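TraM protein (Plasmid R64, PDB 3WZ3) is probably an inner-membrane component of the plasmid's type IVB secretion (conjugative transfer) machinery, related to Legionella DotI, and is represented here by its periplasmic fragment. Local coordinates at residues T91-V96 with S111-I116; N67-T72 with R99-T104; I116-V121 with S128-R133. All coordinates share one frame; numbering follows the deposited sequence.

Contact 1: residues T91-V96 with S111-I116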
loop_
_atom_site.group_PDB
_atom_site.type_symbol
_atom_site.label_atom_id
_atom_site.label_comp_id
_atom_site.label_asym_id
_atom_site.label_seq_id
_atom_site.Cartn_x
_atom_site.Cartn_y
_atom_site.Cartn_z
ATOM N N THR A 91 4.678 2.803 12.686
ATOM C CA THR A 91 3.696 1.798 12.270
ATOM C C THR A 91 2.300 2.403 12.338
ATOM O O THR A 91 1.873 2.890 13.392
ATOM C CB THR A 91 3.784 0.562 13.168
ATOM O OG1 THR A 91 5.083 -0.037 13.046
ATOM C CG2 THR A 91 2.695 -0.466 12.805
ATOM N N PHE A 92 1.585 2.355 11.215
ATOM C CA PHE A 92 0.245 2.905 11.083
ATOM C C PHE A 92 -0.740 1.816 10.718
ATOM O O PHE A 92 -0.379 0.813 10.109
ATOM C CB PHE A 92 0.184 3.955 9.953
ATOM C CG PHE A 92 1.012 5.191 10.210
ATOM C CD1 PHE A 92 0.525 6.228 10.989
ATOM C CD2 PHE A 92 2.272 5.310 9.668
ATOM C CE1 PHE A 92 1.300 7.369 11.219
ATOM C CE2 PHE A 92 3.038 6.430 9.891
ATOM C CZ PHE A 92 2.555 7.457 10.673
ATOM N N GLN A 93 -2.007 2.040 11.021
ATOM C CA GLN A 93 -3.079 1.212 10.481
ATOM C C GLN A 93 -4.116 2.085 9.805
ATOM O O GLN A 93 -4.461 3.152 10.313
ATOM C CB GLN A 93 -3.720 0.353 11.580
ATOM C CG GLN A 93 -2.875 -0.881 11.948
ATOM C CD GLN A 93 -3.498 -1.720 13.029
ATOM O OE1 GLN A 93 -4.578 -1.398 13.520
ATOM N NE2 GLN A 93 -2.809 -2.779 13.438
ATOM N N TYR A 94 -4.593 1.644 8.640
ATOM C CA TYR A 94 -5.591 2.378 7.864
ATOM C C TYR A 94 -6.708 1.446 7.421
ATOM O O TYR A 94 -6.430 0.380 6.899
ATOM C CB TYR A 94 -4.975 2.922 6.563
ATOM C CG TYR A 94 -3.718 3.750 6.667
ATOM C CD1 TYR A 94 -2.485 3.131 6.770
ATOM C CD2 TYR A 94 -3.754 5.147 6.555
ATOM C CE1 TYR A 94 -1.308 3.867 6.807
ATOM C CE2 TYR A 94 -2.581 5.890 6.576
ATOM C CZ TYR A 94 -1.375 5.239 6.711
ATOM O OH TYR A 94 -0.199 5.965 6.737
ATOM N N PRO A 95 -7.965 1.870 7.556
ATOM C CA PRO A 95 -9.057 1.134 6.894
ATOM C C PRO A 95 -8.916 1.281 5.376
ATOM O O PRO A 95 -8.577 2.375 4.919
ATOM C CB PRO A 95 -10.327 1.867 7.368
ATOM C CG PRO A 95 -9.895 2.850 8.419
ATOM C CD PRO A 95 -8.433 3.088 8.238
ATOM N N VAL A 96 -9.153 0.198 4.631
ATOM C CA VAL A 96 -9.155 0.258 3.180
ATOM C C VAL A 96 -10.338 -0.560 2.680
ATOM O O VAL A 96 -10.518 -1.706 3.090
ATOM C CB VAL A 96 -7.861 -0.334 2.594
ATOM C CG1 VAL A 96 -7.917 -0.323 1.065
ATOM C CG2 VAL A 96 -6.659 0.433 3.112
ATOM N N SER A 111 -13.483 -5.209 2.642
ATOM C CA SER A 111 -13.045 -4.248 3.644
ATOM C C SER A 111 -11.870 -4.818 4.426
ATOM O O SER A 111 -11.902 -5.976 4.827
ATOM C CB SER A 111 -14.215 -3.983 4.596
ATOM O OG SER A 111 -13.885 -3.048 5.597
ATOM N N PHE A 112 -10.847 -3.988 4.666
ATOM C CA PHE A 112 -9.630 -4.421 5.339
ATOM C C PHE A 112 -9.133 -3.324 6.276
ATOM O O PHE A 112 -9.537 -2.157 6.162
ATOM C CB PHE A 112 -8.496 -4.673 4.320
ATOM C CG PHE A 112 -8.832 -5.681 3.245
ATOM C CD1 PHE A 112 -8.599 -7.028 3.449
ATOM C CD2 PHE A 112 -9.367 -5.269 2.042
ATOM C CE1 PHE A 112 -8.911 -7.964 2.450
ATOM C CE2 PHE A 112 -9.678 -6.187 1.049
ATOM C CZ PHE A 112 -9.444 -7.531 1.257
ATOM N N VAL A 113 -8.247 -3.701 7.187
ATOM C CA VAL A 113 -7.389 -2.734 7.851
ATOM C C VAL A 113 -5.964 -3.089 7.446
ATOM O O VAL A 113 -5.493 -4.194 7.713
ATOM C CB VAL A 113 -7.533 -2.755 9.397
ATOM C CG1 VAL A 113 -6.545 -1.795 10.018
ATOM C CG2 VAL A 113 -8.954 -2.351 9.794
ATOM N N PHE A 114 -5.277 -2.160 6.791
ATOM C CA PHE A 114 -3.872 -2.373 6.459
ATOM C C PHE A 114 -2.917 -1.820 7.495
ATOM O O PHE A 114 -3.054 -0.670 7.914
ATOM C CB PHE A 114 -3.536 -1.729 5.120
ATOM C CG PHE A 114 -3.858 -2.589 3.941
ATOM C CD1 PHE A 114 -5.167 -2.782 3.541
ATOM C CD2 PHE A 114 -2.848 -3.217 3.240
ATOM C CE1 PHE A 114 -5.466 -3.576 2.447
ATOM C CE2 PHE A 114 -3.135 -4.027 2.145
ATOM C CZ PHE A 114 -4.449 -4.209 1.753
ATOM N N GLU A 115 -1.960 -2.631 7.894
ATOM C CA GLU A 115 -0.872 -2.157 8.751
ATOM C C GLU A 115 0.352 -1.925 7.882
ATOM O O GLU A 115 0.727 -2.793 7.088
ATOM C CB GLU A 115 -0.568 -3.155 9.861
ATOM C CG GLU A 115 0.534 -2.671 10.789
ATOM C CD GLU A 115 0.836 -3.675 11.844
ATOM O OE1 GLU A 115 2.027 -4.020 12.027
ATOM O OE2 GLU A 115 -0.127 -4.156 12.482
ATOM N N ILE A 116 0.956 -0.756 8.032
ATOM C CA ILE A 116 2.080 -0.300 7.242
ATOM C C ILE A 116 3.172 0.161 8.203
ATOM O O ILE A 116 2.906 1.002 9.064
ATOM C CB ILE A 116 1.629 0.933 6.401
ATOM C CG1 ILE A 116 0.456 0.548 5.495
ATOM C CG2 ILE A 116 2.788 1.511 5.602
ATOM C CD1 ILE A 116 0.838 -0.465 4.523
#
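Glu115 OE2 is the best-held side-chain atom between strands 91-96 and 111-116, gripped by two partners: the amide of Gln93 across the pair and, in a salt bridge, Arg138 NH1 on strand 130-139. Gln93 NE2 donates to Glu115 OE2 over 3.2 Å, with an N-H...O angle of 159°. The oxygen lies in the amide plane, but the nitrogen sits above the carboxylate plane, and the two flat groups are turned only 24° apart. Both chains run extended beyond CG; Gln93 CG is anti to its carbonyl carbon while Glu115 CG is anti to its backbone N, and the two side chains cross obliquely. Thr91 CG2 also packs against Glu115 CG at 3.7 Å.

Antiparallel pairing carries this contact. Hydrogen-bonded pairs Phe92-Ile116, Tyr94-Phe114 and Val96-Phe112 alternate with non-hydrogen-bonded Gln93-Glu115 and Pro95-Val113. The proline therefore occupies a position that needs no N-H toward strand 111-116. Phe92 N to Ile116 O, 2.9 Å and 173°, is the straightest of the six backbone bonds.

Phe92, Tyr94, Val96, Phe112, Phe114 and Ile116 share the apolar face. Val96 CG2, anti to its carbonyl carbon, touches Phe114 CD1 at 3.6 Å. Ile116 CG1 meets Tyr94 CE1 at 4.0 Å, the two side chains crossing at about a right angle.

These two strands are the inner pair of a four-stranded antiparallel sheet, with 67-82 beside 88-101 and 130-139 beside 110-120. Helix 7-22 covers the aromatic face: Phe92 rests on Ala10 and Met11, Tyr94 OH bonds to Met11 O, and Phe114 meets the ring of Phe22.

Contact 2: residues N67-T72 with R99-T104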
loop_
_atom_site.group_PDB
_atom_site.type_symbol
_atom_site.label_atom_id
_atom_site.label_comp_id
_atom_site.label_asym_id
_atom_site.label_seq_id
_atom_site.Cartn_x
_atom_site.Cartn_y
_atom_site.Cartn_z
ATOM N N ASN A 67 -11.143 -3.200 -13.443
ATOM C CA ASN A 67 -10.281 -2.284 -12.726
ATOM C C ASN A 67 -10.405 -2.578 -11.243
ATOM O O ASN A 67 -11.414 -3.124 -10.806
ATOM C CB ASN A 67 -10.712 -0.841 -12.978
ATOM C CG ASN A 67 -10.472 -0.398 -14.415
ATOM O OD1 ASN A 67 -9.644 -0.956 -15.112
ATOM N ND2 ASN A 67 -11.185 0.635 -14.841
ATOM N N LEU A 68 -9.383 -2.221 -10.473
ATOM C CA LEU A 68 -9.481 -2.251 -9.017
ATOM C C LEU A 68 -9.607 -0.825 -8.526
ATOM O O LEU A 68 -8.828 0.039 -8.930
ATOM C CB LEU A 68 -8.231 -2.869 -8.403
ATOM C CG LEU A 68 -8.270 -3.010 -6.875
ATOM C CD1 LEU A 68 -9.330 -4.018 -6.434
ATOM C CD2 LEU A 68 -6.903 -3.451 -6.351
ATOM N N THR A 69 -10.594 -0.577 -7.668
ATOM C CA THR A 69 -10.786 0.730 -7.064
ATOM C C THR A 69 -10.678 0.576 -5.556
ATOM O O THR A 69 -11.010 -0.469 -5.014
ATOM C CB THR A 69 -12.154 1.316 -7.450
ATOM O OG1 THR A 69 -13.190 0.524 -6.864
ATOM C CG2 THR A 69 -12.314 1.293 -8.976
ATOM N N ALA A 70 -10.193 1.609 -4.884
ATOM C CA ALA A 70 -10.073 1.539 -3.432
ATOM C C ALA A 70 -10.126 2.903 -2.797
ATOM O O ALA A 70 -9.653 3.891 -3.377
ATOM C CB ALA A 70 -8.755 0.857 -3.035
ATOM N N THR A 71 -10.654 2.923 -1.578
ATOM C CA THR A 71 -10.696 4.136 -0.778
ATOM C C THR A 71 -10.043 3.846 0.564
ATOM O O THR A 71 -10.384 2.867 1.221
ATOM C CB THR A 71 -12.135 4.610 -0.551
ATOM O OG1 THR A 71 -12.742 4.937 -1.811
ATOM C CG2 THR A 71 -12.137 5.858 0.332
ATOM N N THR A 72 -9.110 4.708 0.957
ATOM C CA THR A 72 -8.404 4.572 2.229
ATOM C C THR A 72 -9.016 5.539 3.223
ATOM O O THR A 72 -9.170 6.734 2.928
ATOM C CB THR A 72 -6.899 4.855 2.048
ATOM O OG1 THR A 72 -6.373 3.945 1.077
ATOM C CG2 THR A 72 -6.154 4.672 3.354
ATOM N N ARG A 99 -12.679 -2.684 -4.438
ATOM C CA ARG A 99 -13.675 -3.375 -5.246
ATOM C C ARG A 99 -13.190 -3.560 -6.669
ATOM O O ARG A 99 -12.666 -2.627 -7.267
ATOM C CB ARG A 99 -14.990 -2.585 -5.253
ATOM C CG ARG A 99 -16.135 -3.380 -5.867
ATOM C CD ARG A 99 -17.433 -2.616 -5.800
ATOM N NE ARG A 99 -18.563 -3.521 -5.986
ATOM C CZ ARG A 99 -19.827 -3.199 -5.746
ATOM N NH1 ARG A 99 -20.130 -1.988 -5.296
ATOM N NH2 ARG A 99 -20.783 -4.094 -5.951
ATOM N N LEU A 100 -13.373 -4.762 -7.204
ATOM C CA LEU A 100 -13.113 -5.020 -8.619
ATOM C C LEU A 100 -14.338 -4.616 -9.427
ATOM O O LEU A 100 -15.446 -5.064 -9.132
ATOM C CB LEU A 100 -12.748 -6.495 -8.823
ATOM C CG LEU A 100 -11.364 -6.866 -8.290
ATOM C CD1 LEU A 100 -11.233 -8.379 -8.031
ATOM C CD2 LEU A 100 -10.295 -6.362 -9.254
ATOM N N VAL A 101 -14.132 -3.751 -10.415
ATOM C CA VAL A 101 -15.226 -3.167 -11.182
ATOM C C VAL A 101 -14.992 -3.331 -12.677
ATOM O O VAL A 101 -13.978 -2.893 -13.204
ATOM C CB VAL A 101 -15.399 -1.678 -10.851
ATOM C CG1 VAL A 101 -16.485 -1.052 -11.726
ATOM C CG2 VAL A 101 -15.727 -1.505 -9.373
ATOM N N GLY A 102 -15.949 -3.955 -13.356
ATOM C CA GLY A 102 -15.863 -4.143 -14.791
ATOM C C GLY A 102 -16.879 -3.264 -15.490
ATOM O O GLY A 102 -17.585 -2.490 -14.843
ATOM N N GLN A 103 -16.952 -3.391 -16.813
ATOM C CA GLN A 103 -17.899 -2.621 -17.604
ATOM C C GLN A 103 -19.318 -3.108 -17.371
ATOM O O GLN A 103 -20.234 -2.306 -17.214
ATOM C CB GLN A 103 -17.559 -2.708 -19.092
ATOM C CG GLN A 103 -16.177 -2.185 -19.453
ATOM C CD GLN A 103 -15.940 -2.168 -20.952
ATOM O OE1 GLN A 103 -16.876 -2.007 -21.740
ATOM N NE2 GLN A 103 -14.682 -2.340 -21.356
ATOM N N THR A 104 -19.501 -4.426 -17.343
ATOM C CA THR A 104 -20.843 -4.991 -17.222
ATOM C C THR A 104 -21.263 -5.266 -15.779
ATOM O O THR A 104 -22.436 -5.139 -15.441
ATOM C CB THR A 104 -21.017 -6.266 -18.086
ATOM O OG1 THR A 104 -19.811 -7.040 -18.050
ATOM C CG2 THR A 104 -21.320 -5.882 -19.526
#
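Four backbone hydrogen bonds form the first shell where strand 67-72 meets 99-101, the end of the antiparallel hairpin made by strands 67-82 and 88-101. Asn67-Val101 and Thr69-Arg99 are hydrogen-bonded pairs, each joined in both directions, and Leu68-Leu100 between them is non-hydrogen-bonded. Val101 N reaches Asn67 O over 2.8 Å, nearly along the C=O axis and almost straight at 171°. The return bond, Asn67 N to Val101 O at 2.9 Å, bends to 151° with its donor above the carbonyl plane. At the other pair, Thr69 N and Arg99 O are 2.9 Å apart, and both bonds there lie in the plane of the accepting carbonyl. The segment directions are 142° apart, a marked twist from exact antiparallel.

Side chains divide between two faces. Leu68 and Leu100 share one, where they cross obliquely; although both leave the backbone along the sheet normal, their ends draw closer, and Leu68 CD1 touches Leu100 CD2 at 3.8 Å. Asn67, Thr69, Arg99 and Val101 take the other face. Thr69 and Arg99 lie side by side and point the same way, the arginine stretched out from CG to NE.

A second shell fixes these groups. Helix 57-64 packs on the leucine face, with Ile57 touching both leucines and Ile61 touching Leu100, while Phe22 of helix 7-22 reaches Leu68. Asn67 OD1 accepts from Phe26 N, and Arg99 NE donates to Lys107 O, which ties this strand end to the loop leading to strand 110-120. The contact is thus structural packing at the sheet's edge, near the surface. Thr69 OG1, set between its backbone N and carbonyl carbon, lies 3.2 Å from Arg99 O.

Contact 3: residues I116-V121 with S128-R133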
loop_
_atom_site.group_PDB
_atom_site.type_symbol
_atom_site.label_atom_id
_atom_site.label_comp_id
_atom_site.label_asym_id
_atom_site.label_seq_id
_atom_site.Cartn_x
_atom_site.Cartn_y
_atom_site.Cartn_z
ATOM N N ILE A 116 0.956 -0.756 8.032
ATOM C CA ILE A 116 2.080 -0.300 7.242
ATOM C C ILE A 116 3.172 0.161 8.203
ATOM O O ILE A 116 2.906 1.002 9.064
ATOM C CB ILE A 116 1.629 0.933 6.401
ATOM C CG1 ILE A 116 0.456 0.548 5.495
ATOM C CG2 ILE A 116 2.788 1.511 5.602
ATOM C CD1 ILE A 116 0.838 -0.465 4.523
ATOM N N THR A 117 4.378 -0.386 8.097
ATOM C CA THR A 117 5.514 0.169 8.819
ATOM C C THR A 117 6.417 0.894 7.830
ATOM O O THR A 117 6.867 0.305 6.829
ATOM C CB THR A 117 6.313 -0.865 9.602
ATOM O OG1 THR A 117 5.494 -1.413 10.648
ATOM C CG2 THR A 117 7.502 -0.193 10.277
ATOM N N ILE A 118 6.641 2.171 8.102
ATOM C CA ILE A 118 7.450 3.051 7.273
ATOM C C ILE A 118 8.752 3.296 8.004
ATOM O O ILE A 118 8.746 3.595 9.208
ATOM C CB ILE A 118 6.730 4.381 7.050
ATOM C CG1 ILE A 118 5.463 4.145 6.237
ATOM C CG2 ILE A 118 7.651 5.380 6.325
ATOM C CD1 ILE A 118 4.508 5.321 6.218
ATOM N N GLN A 119 9.876 3.143 7.316
ATOM C CA GLN A 119 11.170 3.461 7.914
ATOM C C GLN A 119 11.842 4.611 7.175
ATOM O O GLN A 119 11.596 4.835 5.997
ATOM C CB GLN A 119 12.100 2.240 7.921
ATOM C CG GLN A 119 12.519 1.770 6.523
ATOM C CD GLN A 119 13.290 0.454 6.560
ATOM O OE1 GLN A 119 13.501 -0.133 7.624
ATOM N NE2 GLN A 119 13.717 -0.014 5.400
ATOM N N ARG A 120 12.705 5.327 7.887
ATOM C CA ARG A 120 13.515 6.369 7.284
ATOM C C ARG A 120 14.549 5.767 6.331
ATOM O O ARG A 120 15.032 4.651 6.541
ATOM C CB ARG A 120 14.248 7.154 8.378
ATOM C CG ARG A 120 13.385 8.168 9.131
ATOM C CD ARG A 120 12.792 9.275 8.221
ATOM N NE ARG A 120 13.791 9.704 7.225
ATOM C CZ ARG A 120 14.811 10.508 7.484
ATOM N NH1 ARG A 120 14.965 11.061 8.689
ATOM N NH2 ARG A 120 15.676 10.773 6.512
ATOM N N VAL A 121 14.896 6.557 5.304
ATOM C CA VAL A 121 15.882 6.223 4.286
ATOM C C VAL A 121 16.736 7.473 4.088
ATOM O O VAL A 121 16.251 8.584 4.215
ATOM C CB VAL A 121 15.190 5.892 2.947
ATOM C CG1 VAL A 121 16.200 5.576 1.855
ATOM C CG2 VAL A 121 14.257 4.710 3.144
ATOM N N SER A 128 12.291 11.125 -0.856
ATOM C CA SER A 128 11.210 11.141 0.135
ATOM C C SER A 128 11.741 10.907 1.537
ATOM O O SER A 128 11.078 11.259 2.504
ATOM C CB SER A 128 10.194 10.024 -0.145
ATOM O OG SER A 128 10.786 8.770 0.071
ATOM N N GLY A 129 12.903 10.271 1.634
ATOM C CA GLY A 129 13.449 9.856 2.913
ATOM C C GLY A 129 12.680 8.762 3.625
ATOM O O GLY A 129 12.904 8.537 4.823
HETATM N N MSE A 130 11.784 8.076 2.916
HETATM C CA MSE A 130 10.968 7.047 3.556
HETATM C C MSE A 130 10.697 5.888 2.614
HETATM O O MSE A 130 10.709 6.054 1.386
HETATM C CB MSE A 130 9.622 7.643 3.967
HETATM C CG MSE A 130 9.735 8.599 5.151
HETATM SE SE MSE A 130 8.014 9.386 5.694
HETATM C CE MSE A 130 7.860 10.717 4.293
ATOM N N GLU A 131 10.388 4.734 3.194
ATOM C CA GLU A 131 9.878 3.604 2.419
ATOM C C GLU A 131 9.114 2.669 3.338
ATOM O O GLU A 131 9.390 2.583 4.544
ATOM C CB GLU A 131 11.021 2.858 1.715
ATOM C CG GLU A 131 11.882 2.069 2.645
ATOM C CD GLU A 131 13.157 1.542 2.009
ATOM O OE1 GLU A 131 13.355 1.737 0.783
ATOM O OE2 GLU A 131 13.970 0.924 2.735
ATOM N N ILE A 132 8.143 1.963 2.777
ATOM C CA ILE A 132 7.383 0.979 3.526
ATOM C C ILE A 132 8.165 -0.323 3.617
ATOM O O ILE A 132 8.452 -0.962 2.594
ATOM C CB ILE A 132 6.045 0.723 2.813
ATOM C CG1 ILE A 132 5.197 2.002 2.833
ATOM C CG2 ILE A 132 5.329 -0.459 3.462
ATOM C CD1 ILE A 132 3.957 1.945 1.923
ATOM N N ARG A 133 8.498 -0.738 4.835
ATOM C CA ARG A 133 9.251 -1.980 5.013
ATOM C C ARG A 133 8.398 -3.182 5.348
ATOM O O ARG A 133 8.882 -4.316 5.277
ATOM C CB ARG A 133 10.343 -1.834 6.068
ATOM C CG ARG A 133 9.800 -1.474 7.422
ATOM C CD ARG A 133 10.875 -1.582 8.513
ATOM N NE ARG A 133 11.136 -2.957 8.895
ATOM C CZ ARG A 133 12.311 -3.562 8.745
ATOM N NH1 ARG A 133 13.339 -2.901 8.220
ATOM N NH2 ARG A 133 12.456 -4.830 9.113
#
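Strands 116-120 and 130-133 run antiparallel at 140°, with Gln119-Glu131 as a hydrogen-bonded pair between the non-hydrogen-bonded pairs Ile118-Ile132 and Arg120-Met130. Gln119 is the central polar side chain: its NE2 donates to Glu131 OE2 at 2.8 Å on the anti lone pair, and its OE1 accepts from Arg133 NH1 at 2.8 Å from above the carbonyl plane. Gln119 and Glu131 lie side by side, both with CG in the crowded position between backbone N and carbonyl carbon, whereas the arginine crosses the glutamine at about a right angle. Val121 CG2 presses on Glu131 CD at 3.5 Å.

On the opposite face, Ile132 CG1 bridges Ile116 CG2 at 3.7 Å and Ile118 CG1 at 4.0 Å. Ile118 CG2 meets the CB of selenomethionine Met130, under helix 7-22.

Where the hairpin closes, Gly129 has positive phi (68°), and its O takes two donors. Arg120, bent at chi2 and chi3, brings NE to Gly129 O at 2.8 Å, in both the guanidinium and carbonyl planes; Val121 N reaches it from above the carbonyl plane. Trp5 adds a cation-pi contact to Arg120.

Because the glutamine bonds to a carboxylate and a guanidinium, its amide orientation is fixed. With Lys126 bridging OE1, Glu131 is probably kept ionised.

How the contacts relate
All three contacts belong to one antiparallel sheet, ordered 67-82, 88-101, 110-120, 130-139, so each joins a successive pair of neighbours. Contact 2 ties the first two strands, contact 1 the middle two and contact 3 the last two. Contacts 1 and 2 share strand 88-101, centres about 18 Å apart, their segments alternating along the chain; contacts 1 and 3 share strand 110-120 and Ile116, centres about 15 Å apart, in series. Contact 2 closes before contact 3 opens; their centres are about 27 Å apart, on opposite sides of the chain's centre, nearest atoms about 8 Å. Helix 7-22 touches all three, consistent with an NTF2-like fold, in which a curved sheet packs against helices.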